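Local atomic coordinates of undecaprenyl Pyrophosphate Synthase (Helicobacter pylori, PDB entry 2D2R), a protein that catalyses the magnesium-dependent, stepwise condensation of isopentenyl diphosphate with an allylic diphosphate, making the undecaprenyl diphosphate chain. Residues A[114-117]-A[118-121]; A[123-126]-A[127-131]; A[141-145]-A[146-150]; A[170-173]-A[174-178]. All blocks are in the same frame, centred on the assembly; numbering follows the deposited sequence.

Contact 1: A[114-117]-A[118-121]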
loop_
_atom_site.group_PDB
_atom_site.type_symbol
_atom_site.label_atom_id
_atom_site.label_comp_id
_atom_site.label_asym_id
_atom_site.label_seq_id
_atom_site.Cartn_x
_atom_site.Cartn_y
_atom_site.Cartn_z
ATOM N N PHE A 114 4.292 7.300 -24.171
ATOM C CA PHE A 114 5.034 8.546 -24.398
ATOM C C PHE A 114 5.347 8.850 -25.851
ATOM O O PHE A 114 5.335 7.957 -26.709
ATOM C CB PHE A 114 6.353 8.551 -23.627
ATOM C CG PHE A 114 6.181 8.720 -22.150
ATOM C CD1 PHE A 114 5.085 9.406 -21.644
ATOM C CD2 PHE A 114 7.114 8.210 -21.264
ATOM C CE1 PHE A 114 4.925 9.572 -20.273
ATOM C CE2 PHE A 114 6.956 8.376 -19.889
ATOM C CZ PHE A 114 5.868 9.051 -19.396
ATOM N N SER A 115 5.631 10.123 -26.124
ATOM C CA SER A 115 6.022 10.544 -27.466
ATOM C C SER A 115 7.425 9.957 -27.632
ATOM O O SER A 115 8.217 9.945 -26.669
ATOM C CB SER A 115 6.146 12.054 -27.545
ATOM O OG SER A 115 7.411 12.459 -27.047
ATOM N N LYS A 116 7.731 9.476 -28.838
ATOM C CA LYS A 116 9.042 8.884 -29.131
ATOM C C LYS A 116 10.155 9.799 -28.649
ATOM O O LYS A 116 11.202 9.336 -28.187
ATOM C CB LYS A 116 9.210 8.645 -30.647
ATOM C CG LYS A 116 8.320 7.554 -31.188
ATOM C CD LYS A 116 8.452 6.283 -30.313
ATOM C CE LYS A 116 7.499 5.156 -30.746
ATOM N NZ LYS A 116 6.056 5.525 -30.632
ATOM N N GLU A 117 9.926 11.104 -28.744
ATOM C CA GLU A 117 10.949 12.044 -28.345
ATOM C C GLU A 117 11.202 11.961 -26.835
ATOM O O GLU A 117 12.355 11.935 -26.390
ATOM C CB GLU A 117 10.534 13.454 -28.773
ATOM C CG GLU A 117 11.440 14.584 -28.291
ATOM C CD GLU A 117 12.884 14.488 -28.788
ATOM O OE1 GLU A 117 13.093 14.346 -30.015
ATOM O OE2 GLU A 117 13.820 14.575 -27.946
ATOM N N LEU A 118 10.133 11.910 -26.045
ATOM C CA LEU A 118 10.296 11.842 -24.595
ATOM C C LEU A 118 10.884 10.498 -24.205
ATOM O O LEU A 118 11.847 10.434 -23.442
ATOM C CB LEU A 118 8.961 12.030 -23.901
ATOM C CG LEU A 118 9.017 11.844 -22.378
ATOM C CD1 LEU A 118 10.055 12.792 -21.756
ATOM C CD2 LEU A 118 7.626 12.101 -21.811
ATOM N N ARG A 119 10.318 9.428 -24.757
ATOM C CA ARG A 119 10.791 8.070 -24.468
ATOM C C ARG A 119 12.262 7.981 -24.858
ATOM O O ARG A 119 13.069 7.299 -24.228
ATOM C CB ARG A 119 9.940 7.070 -25.242
ATOM C CG ARG A 119 10.069 5.643 -24.795
ATOM C CD ARG A 119 8.835 4.866 -25.229
ATOM N NE ARG A 119 8.306 5.391 -26.482
ATOM C CZ ARG A 119 7.087 5.146 -26.942
ATOM N NH1 ARG A 119 6.249 4.366 -26.256
ATOM N NH2 ARG A 119 6.698 5.706 -28.074
ATOM N N ASP A 120 12.614 8.741 -25.881
ATOM C CA ASP A 120 13.984 8.799 -26.380
ATOM C C ASP A 120 14.903 9.504 -25.370
ATOM O O ASP A 120 16.000 9.010 -25.045
ATOM C CB ASP A 120 14.004 9.538 -27.735
ATOM C CG ASP A 120 15.256 9.256 -28.527
ATOM O OD1 ASP A 120 16.338 9.759 -28.137
ATOM O OD2 ASP A 120 15.167 8.525 -29.536
ATOM N N THR A 121 14.471 10.647 -24.858
ATOM C CA THR A 121 15.302 11.342 -23.903
ATOM C C THR A 121 15.350 10.566 -22.612
ATOM O O THR A 121 16.377 10.535 -21.926
ATOM C CB THR A 121 14.770 12.718 -23.621
ATOM O OG1 THR A 121 14.787 13.470 -24.844
ATOM C CG2 THR A 121 15.603 13.411 -22.556
#
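Phe114 and Ser115 meet Leu118 and Arg119 in a local contact at the amino-terminal cap of helix 116-129, where the loop after strand 104-108 turns into the helix. Ser115 holds the N-cap position. Its OG stands between its own backbone N and carbonyl carbon (chi1 82°), a rotation that points it at the amides of the first turn, where it accepts from Leu118 N at 3.0 Å along a nearly straight line (164°). A small side chain with an acceptor so close to the main chain suits this place, because the first amides of a helix have no preceding turn to bond to. The serine carbonyl starts the regular ladder, with Arg119 N 2.9 Å from Ser115 O. Just before the cap, Phe114 offers a ring face to Leu118, whose CD2 methyl lies 3.7 Å from the ring centroid in a CH-pi contact; both side chains also press on Met84 of helix 80-100. The guanidinium of Arg119 has Phe114 O over one face, at too poor an angle for a hydrogen bond, and NH1 reaches Glu112 O weakly. Two residues beyond the cap, Glu117 O accepts from Thr121 N at 2.9 Å and from Thr121 OG1 at 3.3 Å, the two donors coming from opposite faces of its plane. Glu117 OE2 forms a salt bridge with Lys88 of helix 80-100. This is a serine N-cap, with a CH-pi contact beside it, opening the helix of a beta-alpha-beta unit.

Contact 2: A[123-126]-A[127-131]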
loop_
_atom_site.group_PDB
_atom_site.type_symbol
_atom_site.label_atom_id
_atom_site.label_comp_id
_atom_site.label_asym_id
_atom_site.label_seq_id
_atom_site.Cartn_x
_atom_site.Cartn_y
_atom_site.Cartn_z
ATOM N N LEU A 123 15.134 7.188 -22.101
ATOM C CA LEU A 123 16.077 6.097 -22.283
ATOM C C LEU A 123 17.526 6.591 -22.318
ATOM O O LEU A 123 18.427 5.939 -21.799
ATOM C CB LEU A 123 15.761 5.329 -23.572
ATOM C CG LEU A 123 14.374 4.681 -23.768
ATOM C CD1 LEU A 123 14.384 3.894 -25.061
ATOM C CD2 LEU A 123 14.030 3.752 -22.629
ATOM N N GLN A 124 17.760 7.752 -22.906
ATOM C CA GLN A 124 19.125 8.241 -22.970
ATOM C C GLN A 124 19.692 8.723 -21.667
ATOM O O GLN A 124 20.873 8.509 -21.392
ATOM C CB GLN A 124 19.252 9.333 -24.029
ATOM C CG GLN A 124 19.147 8.775 -25.446
ATOM C CD GLN A 124 20.412 8.993 -26.234
ATOM O OE1 GLN A 124 20.843 10.138 -26.444
ATOM N NE2 GLN A 124 21.020 7.903 -26.673
ATOM N N LEU A 125 18.880 9.376 -20.843
ATOM C CA LEU A 125 19.428 9.842 -19.574
ATOM C C LEU A 125 19.757 8.600 -18.754
ATOM O O LEU A 125 20.685 8.612 -17.956
ATOM C CB LEU A 125 18.434 10.734 -18.831
ATOM C CG LEU A 125 18.921 11.461 -17.581
ATOM C CD1 LEU A 125 20.109 12.337 -17.917
ATOM C CD2 LEU A 125 17.793 12.326 -17.026
ATOM N N GLU A 126 18.997 7.531 -18.983
ATOM C CA GLU A 126 19.213 6.261 -18.286
ATOM C C GLU A 126 20.558 5.678 -18.704
ATOM O O GLU A 126 21.404 5.391 -17.860
ATOM C CB GLU A 126 18.075 5.284 -18.587
ATOM C CG GLU A 126 16.803 5.581 -17.766
ATOM C CD GLU A 126 15.667 4.612 -18.046
ATOM O OE1 GLU A 126 14.886 4.317 -17.102
ATOM O OE2 GLU A 126 15.548 4.152 -19.215
ATOM N N ASN A 127 20.748 5.531 -20.010
ATOM C CA ASN A 127 22.004 5.023 -20.567
ATOM C C ASN A 127 23.162 5.805 -19.959
ATOM O O ASN A 127 24.060 5.237 -19.331
ATOM C CB ASN A 127 22.035 5.221 -22.097
ATOM C CG ASN A 127 21.665 3.951 -22.884
ATOM O OD1 ASN A 127 20.492 3.604 -23.032
ATOM N ND2 ASN A 127 22.680 3.257 -23.388
ATOM N N ASP A 128 23.114 7.119 -20.131
ATOM C CA ASP A 128 24.155 8.018 -19.665
ATOM C C ASP A 128 24.527 8.005 -18.198
ATOM O O ASP A 128 25.659 8.343 -17.832
ATOM C CB ASP A 128 23.779 9.440 -20.054
ATOM C CG ASP A 128 23.920 9.691 -21.548
ATOM O OD1 ASP A 128 23.767 8.739 -22.353
ATOM O OD2 ASP A 128 24.174 10.859 -21.914
ATOM N N THR A 129 23.579 7.625 -17.350
ATOM C CA THR A 129 23.817 7.637 -15.920
ATOM C C THR A 129 23.953 6.253 -15.297
ATOM O O THR A 129 24.276 6.134 -14.124
ATOM C CB THR A 129 22.667 8.365 -15.229
ATOM O OG1 THR A 129 21.485 7.561 -15.339
ATOM C CG2 THR A 129 22.409 9.705 -15.910
ATOM N N ARG A 130 23.707 5.221 -16.092
ATOM C CA ARG A 130 23.763 3.830 -15.634
ATOM C C ARG A 130 25.080 3.476 -15.008
ATOM O O ARG A 130 25.272 2.352 -14.582
ATOM C CB ARG A 130 23.555 2.863 -16.794
ATOM C CG ARG A 130 24.745 2.840 -17.751
ATOM C CD ARG A 130 24.892 1.510 -18.470
ATOM N NE ARG A 130 23.776 1.228 -19.365
ATOM C CZ ARG A 130 23.626 1.763 -20.573
ATOM N NH1 ARG A 130 24.535 2.617 -21.035
ATOM N NH2 ARG A 130 22.568 1.440 -21.322
ATOM N N HIS A 131 25.991 4.432 -14.973
ATOM C CA HIS A 131 27.316 4.220 -14.444
ATOM C C HIS A 131 27.416 4.379 -12.963
ATOM O O HIS A 131 28.233 3.723 -12.308
ATOM C CB HIS A 131 28.286 5.186 -15.105
ATOM C CG HIS A 131 28.544 4.871 -16.540
ATOM N ND1 HIS A 131 28.906 3.607 -16.965
ATOM C CD2 HIS A 131 28.544 5.656 -17.643
ATOM C CE1 HIS A 131 29.124 3.631 -18.267
ATOM N NE2 HIS A 131 28.913 4.862 -18.703
#
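Leu125 and Thr129, one turn apart near the end of helix 116-129, cross obliquely, with Leu125 CD1 4.0 Å from Thr129 CG2. The threonine stands with OG1 between its backbone N and carbonyl carbon (chi1 69°), which turns the hydroxyl back along the helix to donate to Leu125 O, although the position of that carbonyl is less certain. The same OG1 accepts from Phe105 N, so the buried hydroxyl probably serves as both donor and acceptor; threonine suits the place by carrying a hydroxyl and a methyl on one short branch. Glu126 sends an extended chain away from this turn until OE1 accepts a hydrogen bond from Ala107 N. Asp128 brings its CB to 3.3 Å from Gln124 O, while OD2 forms a salt bridge with Arg95. Regular bonds run from Asn127 N to Leu123 O at 3.0 Å and from Asp128 N to Gln124 O at 2.9 Å. The spiral then tightens: Thr129 N reaches Glu126 O at 3.2 Å from well above the carbonyl plane, and Arg130 N adds a weak bond to the same oxygen. Leu125 packs on Leu91, Arg95 and Tyr98 of helix 80-100, whereas Glu126 and Thr129 tie the end of helix 116-129 to the main chain of strand 104-108.

Contact 3: A[141-145]-A[146-150]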
loop_
_atom_site.group_PDB
_atom_site.type_symbol
_atom_site.label_atom_id
_atom_site.label_comp_id
_atom_site.label_asym_id
_atom_site.label_seq_id
_atom_site.Cartn_x
_atom_site.Cartn_y
_atom_site.Cartn_z
ATOM N N LEU A 141 6.782 8.094 -13.795
ATOM C CA LEU A 141 6.179 8.853 -14.870
ATOM C C LEU A 141 5.065 8.102 -15.538
ATOM O O LEU A 141 5.259 7.010 -16.059
ATOM C CB LEU A 141 7.271 9.199 -15.897
ATOM C CG LEU A 141 8.428 9.990 -15.302
ATOM C CD1 LEU A 141 9.639 9.959 -16.287
ATOM C CD2 LEU A 141 7.997 11.458 -15.053
ATOM N N ASN A 142 3.878 8.703 -15.560
ATOM C CA ASN A 142 2.689 8.028 -16.108
ATOM C C ASN A 142 2.659 6.677 -15.375
ATOM O O ASN A 142 2.450 5.628 -15.970
ATOM C CB ASN A 142 2.806 7.768 -17.611
ATOM C CG ASN A 142 1.566 7.213 -18.196
ATOM O OD1 ASN A 142 0.442 7.491 -17.723
ATOM N ND2 ASN A 142 1.720 6.410 -19.254
ATOM N N TYR A 143 2.865 6.758 -14.074
ATOM C CA TYR A 143 2.946 5.565 -13.218
ATOM C C TYR A 143 1.716 5.218 -12.400
ATOM O O TYR A 143 1.083 6.095 -11.800
ATOM C CB TYR A 143 4.104 5.732 -12.227
ATOM C CG TYR A 143 4.255 4.541 -11.299
ATOM C CD1 TYR A 143 5.042 3.431 -11.658
ATOM C CD2 TYR A 143 3.516 4.468 -10.113
ATOM C CE1 TYR A 143 5.077 2.254 -10.826
ATOM C CE2 TYR A 143 3.541 3.315 -9.297
ATOM C CZ TYR A 143 4.306 2.218 -9.641
ATOM O OH TYR A 143 4.262 1.079 -8.810
ATOM N N GLY A 144 1.424 3.910 -12.344
ATOM C CA GLY A 144 0.323 3.445 -11.520
ATOM C C GLY A 144 0.730 2.051 -11.084
ATOM O O GLY A 144 1.197 1.296 -11.913
ATOM N N SER A 145 0.552 1.709 -9.811
ATOM C CA SER A 145 0.930 0.386 -9.318
ATOM C C SER A 145 0.136 -0.743 -9.918
ATOM O O SER A 145 0.695 -1.759 -10.319
ATOM C CB SER A 145 0.836 0.440 -7.773
ATOM O OG SER A 145 1.446 -0.647 -7.214
ATOM N N LYS A 146 -1.192 -0.613 -9.997
ATOM C CA LYS A 146 -1.936 -1.681 -10.607
ATOM C C LYS A 146 -1.502 -1.885 -12.035
ATOM O O LYS A 146 -1.417 -3.007 -12.501
ATOM C CB LYS A 146 -3.435 -1.416 -10.567
ATOM C CG LYS A 146 -3.976 -1.555 -9.197
ATOM C CD LYS A 146 -5.514 -1.393 -9.248
ATOM C CE LYS A 146 -6.108 -1.648 -7.825
ATOM N NZ LYS A 146 -7.588 -1.639 -7.914
ATOM N N ASN A 147 -1.244 -0.793 -12.753
ATOM C CA ASN A 147 -0.778 -0.926 -14.131
ATOM C C ASN A 147 0.598 -1.566 -14.159
ATOM O O ASN A 147 0.855 -2.419 -14.982
ATOM C CB ASN A 147 -0.710 0.475 -14.822
ATOM C CG ASN A 147 -0.028 0.402 -16.213
ATOM O OD1 ASN A 147 -0.646 0.029 -17.195
ATOM N ND2 ASN A 147 1.222 0.715 -16.261
ATOM N N GLU A 148 1.503 -1.170 -13.272
ATOM C CA GLU A 148 2.826 -1.798 -13.259
ATOM C C GLU A 148 2.702 -3.316 -13.057
ATOM O O GLU A 148 3.359 -4.103 -13.727
ATOM C CB GLU A 148 3.719 -1.222 -12.166
ATOM C CG GLU A 148 5.159 -1.810 -12.130
ATOM C CD GLU A 148 5.937 -1.405 -10.862
ATOM O OE1 GLU A 148 5.300 -1.031 -9.823
ATOM O OE2 GLU A 148 7.182 -1.466 -10.905
ATOM N N LEU A 149 1.846 -3.739 -12.126
ATOM C CA LEU A 149 1.672 -5.161 -11.890
ATOM C C LEU A 149 1.056 -5.855 -13.094
ATOM O O LEU A 149 1.386 -7.027 -13.402
ATOM C CB LEU A 149 0.826 -5.389 -10.622
ATOM C CG LEU A 149 1.684 -5.159 -9.358
ATOM C CD1 LEU A 149 0.787 -4.813 -8.121
ATOM C CD2 LEU A 149 2.542 -6.449 -9.093
ATOM N N SER A 150 0.150 -5.155 -13.782
ATOM C CA SER A 150 -0.488 -5.705 -14.965
ATOM C C SER A 150 0.557 -5.930 -16.034
ATOM O O SER A 150 0.498 -6.905 -16.743
ATOM C CB SER A 150 -1.519 -4.717 -15.531
ATOM O OG SER A 150 -2.593 -4.597 -14.623
#
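The Tyr143 ring meets the Glu148 carboxylate at its edge: OE1 lies in the plane of the ring, and the two flat groups stand 77° apart. Tyr143 OH donates to Glu148 OE1 over 2.6 Å, meeting that oxygen from above the carboxylate plane. With CG opposite the backbone N (chi1 -178°) and an extended chain beyond, the glutamate reaches back past the start of its own helix to the phenol. Gln205 NE2 is a second donor to OE1 and Asp179 N a weak one to OE2, so this buried carboxylate is gripped from several directions, which probably favours its charged form. Between the pair, Gly144 occupies the N-cap and its carbonyl takes Glu148 N at 2.8 Å. Ser145 O accepts from Leu149 N at 2.9 Å. Further along, Lys146 O receives Ser150 N and Ser150 OG on opposite faces of its plane, OG at 2.9 Å. The small Ser145 side chain bonds through OG to Leu203 N, while Lys146 makes a cation-pi contact with Trp204 of the second subunit. The side chain of Ser145 lies about 8 Å from that of Leu198, a probable substrate-binding residue. Here is a strand-to-helix turn at the carboxyl ends of the strands of a parallel sheet, the region where such alpha/beta folds commonly place their active sites.

Contact 4: A[170-173]-A[174-178]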
loop_
_atom_site.group_PDB
_atom_site.type_symbol
_atom_site.label_atom_id
_atom_site.label_comp_id
_atom_site.label_asym_id
_atom_site.label_seq_id
_atom_site.Cartn_x
_atom_site.Cartn_y
_atom_site.Cartn_z
ATOM N N LEU A 170 5.062 -17.377 -7.292
ATOM C CA LEU A 170 5.679 -16.485 -8.295
ATOM C C LEU A 170 6.173 -15.129 -7.799
ATOM O O LEU A 170 6.545 -14.247 -8.605
ATOM C CB LEU A 170 4.692 -16.224 -9.404
ATOM C CG LEU A 170 4.189 -17.437 -10.117
ATOM C CD1 LEU A 170 3.115 -17.044 -11.092
ATOM C CD2 LEU A 170 5.386 -18.116 -10.813
ATOM N N GLU A 171 6.168 -14.924 -6.478
ATOM C CA GLU A 171 6.617 -13.638 -5.932
ATOM C C GLU A 171 7.972 -13.161 -6.440
ATOM O O GLU A 171 8.135 -12.033 -6.897
ATOM C CB GLU A 171 6.650 -13.621 -4.374
ATOM C CG GLU A 171 5.370 -14.012 -3.658
ATOM C CD GLU A 171 5.440 -13.831 -2.129
ATOM O OE1 GLU A 171 4.634 -14.483 -1.442
ATOM O OE2 GLU A 171 6.289 -13.036 -1.613
ATOM N N ASN A 172 8.983 -13.996 -6.335
ATOM C CA ASN A 172 10.259 -13.561 -6.802
ATOM C C ASN A 172 10.139 -13.250 -8.293
ATOM O O ASN A 172 10.772 -12.291 -8.791
ATOM C CB ASN A 172 11.339 -14.706 -6.549
ATOM C CG ASN A 172 12.764 -14.329 -7.084
ATOM O OD1 ASN A 172 13.636 -13.749 -6.361
ATOM N ND2 ASN A 172 13.048 -14.674 -8.353
ATOM N N GLU A 173 9.361 -14.040 -9.032
ATOM C CA GLU A 173 9.268 -13.789 -10.469
ATOM C C GLU A 173 8.575 -12.459 -10.778
ATOM O O GLU A 173 8.913 -11.777 -11.736
ATOM C CB GLU A 173 8.536 -14.905 -11.214
ATOM C CG GLU A 173 9.211 -16.317 -11.120
ATOM C CD GLU A 173 10.619 -16.372 -11.712
ATOM O OE1 GLU A 173 10.871 -15.653 -12.728
ATOM O OE2 GLU A 173 11.457 -17.144 -11.171
ATOM N N ILE A 174 7.623 -12.086 -9.944
ATOM C CA ILE A 174 6.918 -10.833 -10.200
ATOM C C ILE A 174 7.849 -9.720 -9.849
ATOM O O ILE A 174 8.039 -8.784 -10.624
ATOM C CB ILE A 174 5.649 -10.757 -9.357
ATOM C CG1 ILE A 174 4.646 -11.783 -9.864
ATOM C CG2 ILE A 174 5.058 -9.335 -9.378
ATOM C CD1 ILE A 174 3.365 -11.982 -8.929
ATOM N N SER A 175 8.512 -9.847 -8.709
ATOM C CA SER A 175 9.411 -8.812 -8.244
ATOM C C SER A 175 10.439 -8.439 -9.304
ATOM O O SER A 175 10.779 -7.293 -9.532
ATOM C CB SER A 175 10.095 -9.345 -7.011
ATOM O OG SER A 175 11.045 -8.450 -6.544
ATOM N N ASN A 176 10.875 -9.456 -10.018
ATOM C CA ASN A 176 11.932 -9.231 -11.013
ATOM C C ASN A 176 11.464 -8.814 -12.391
ATOM O O ASN A 176 12.281 -8.576 -13.281
ATOM C CB ASN A 176 12.860 -10.470 -10.845
ATOM C CG ASN A 176 13.613 -10.361 -9.489
ATOM O OD1 ASN A 176 13.325 -11.049 -8.378
ATOM N ND2 ASN A 176 14.528 -9.374 -9.466
ATOM N N ARG A 177 10.143 -8.640 -12.554
ATOM C CA ARG A 177 9.586 -8.148 -13.811
ATOM C C ARG A 177 8.940 -6.759 -13.596
ATOM O O ARG A 177 8.430 -6.183 -14.577
ATOM C CB ARG A 177 8.483 -9.041 -14.387
ATOM C CG ARG A 177 8.800 -10.472 -14.720
ATOM C CD ARG A 177 9.941 -10.570 -15.737
ATOM N NE ARG A 177 10.302 -11.978 -15.977
ATOM C CZ ARG A 177 9.856 -12.713 -16.986
ATOM N NH1 ARG A 177 9.018 -12.193 -17.889
ATOM N NH2 ARG A 177 10.231 -13.991 -17.074
ATOM N N LEU A 178 8.906 -6.254 -12.345
ATOM C CA LEU A 178 8.322 -4.927 -12.058
ATOM C C LEU A 178 9.320 -3.899 -12.571
ATOM O O LEU A 178 10.479 -4.233 -12.727
ATOM C CB LEU A 178 8.133 -4.752 -10.545
ATOM C CG LEU A 178 6.942 -5.627 -10.059
ATOM C CD1 LEU A 178 6.870 -5.639 -8.575
ATOM C CD2 LEU A 178 5.626 -5.058 -10.638
HETATM O O HOH W 1 10.949 -13.034 -13.430
#
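Glu173 and Arg177 meet through one water, which donates to Glu173 O at 2.9 Å and to Glu173 OE1 at 2.7 Å and accepts from Arg177 NE at 2.8 Å. The bend of the glutamate chain at chi2 (-61°) folds OE1 back to the water, and Arg177, four residues on, brings NE to it. The charged groups do not touch, with Glu173 OE1 4.7 Å from Arg177 NH2, so any attraction between them is probably relayed by the water. Arginine suits the place, having further donors to spend: NH1 on Ser155 OG near the end of helix 145-158 and NH2 on Ser159 O just beyond it. Beneath lies the backbone of the short helix 171-175, begun by Ile174 N on Leu170 O at 2.8 Å and Ser175 N on Glu171 O at 2.9 Å. It ends as Arg177 N turns to Ile174 O, also at 2.9 Å. Ile174 lays its CG1 loosely by Leu170 CB and packs on Leu149 of its own chain and on Phe153 of the second subunit, a branched apolar side chain for a buried face. Leu170 N donates to Ser150 OG of that subunit, and Glu171 packs on its Lys146. Such a short helix, with Leu170 and Ile174 in buried surroundings and a water bridge just past its end, forms part of the homodimer interface.

Contacts 1 and 2 are successive parts of helix 116-129, its start and its end, with centres about 14 Å apart. Contact 1 also touches contact 3: Phe114 CZ lies 3.8 Å from both Asn142 CB and Leu141 CB, so the residue just before the helix cap packs on the loop leaving strand 136-140. Contact 3 in turn packs on contact 4, with Leu149 CD2 3.8 Å from Ile174 CG2 and Glu148 OE2 3.4 Å from Leu178 CB. Both of these reach the second subunit. Contact 3 alone approaches the probable substrate site, the Tyr143 side chain lying about 12 Å from that of Arg191; contacts 1, 2 and 4 are structural.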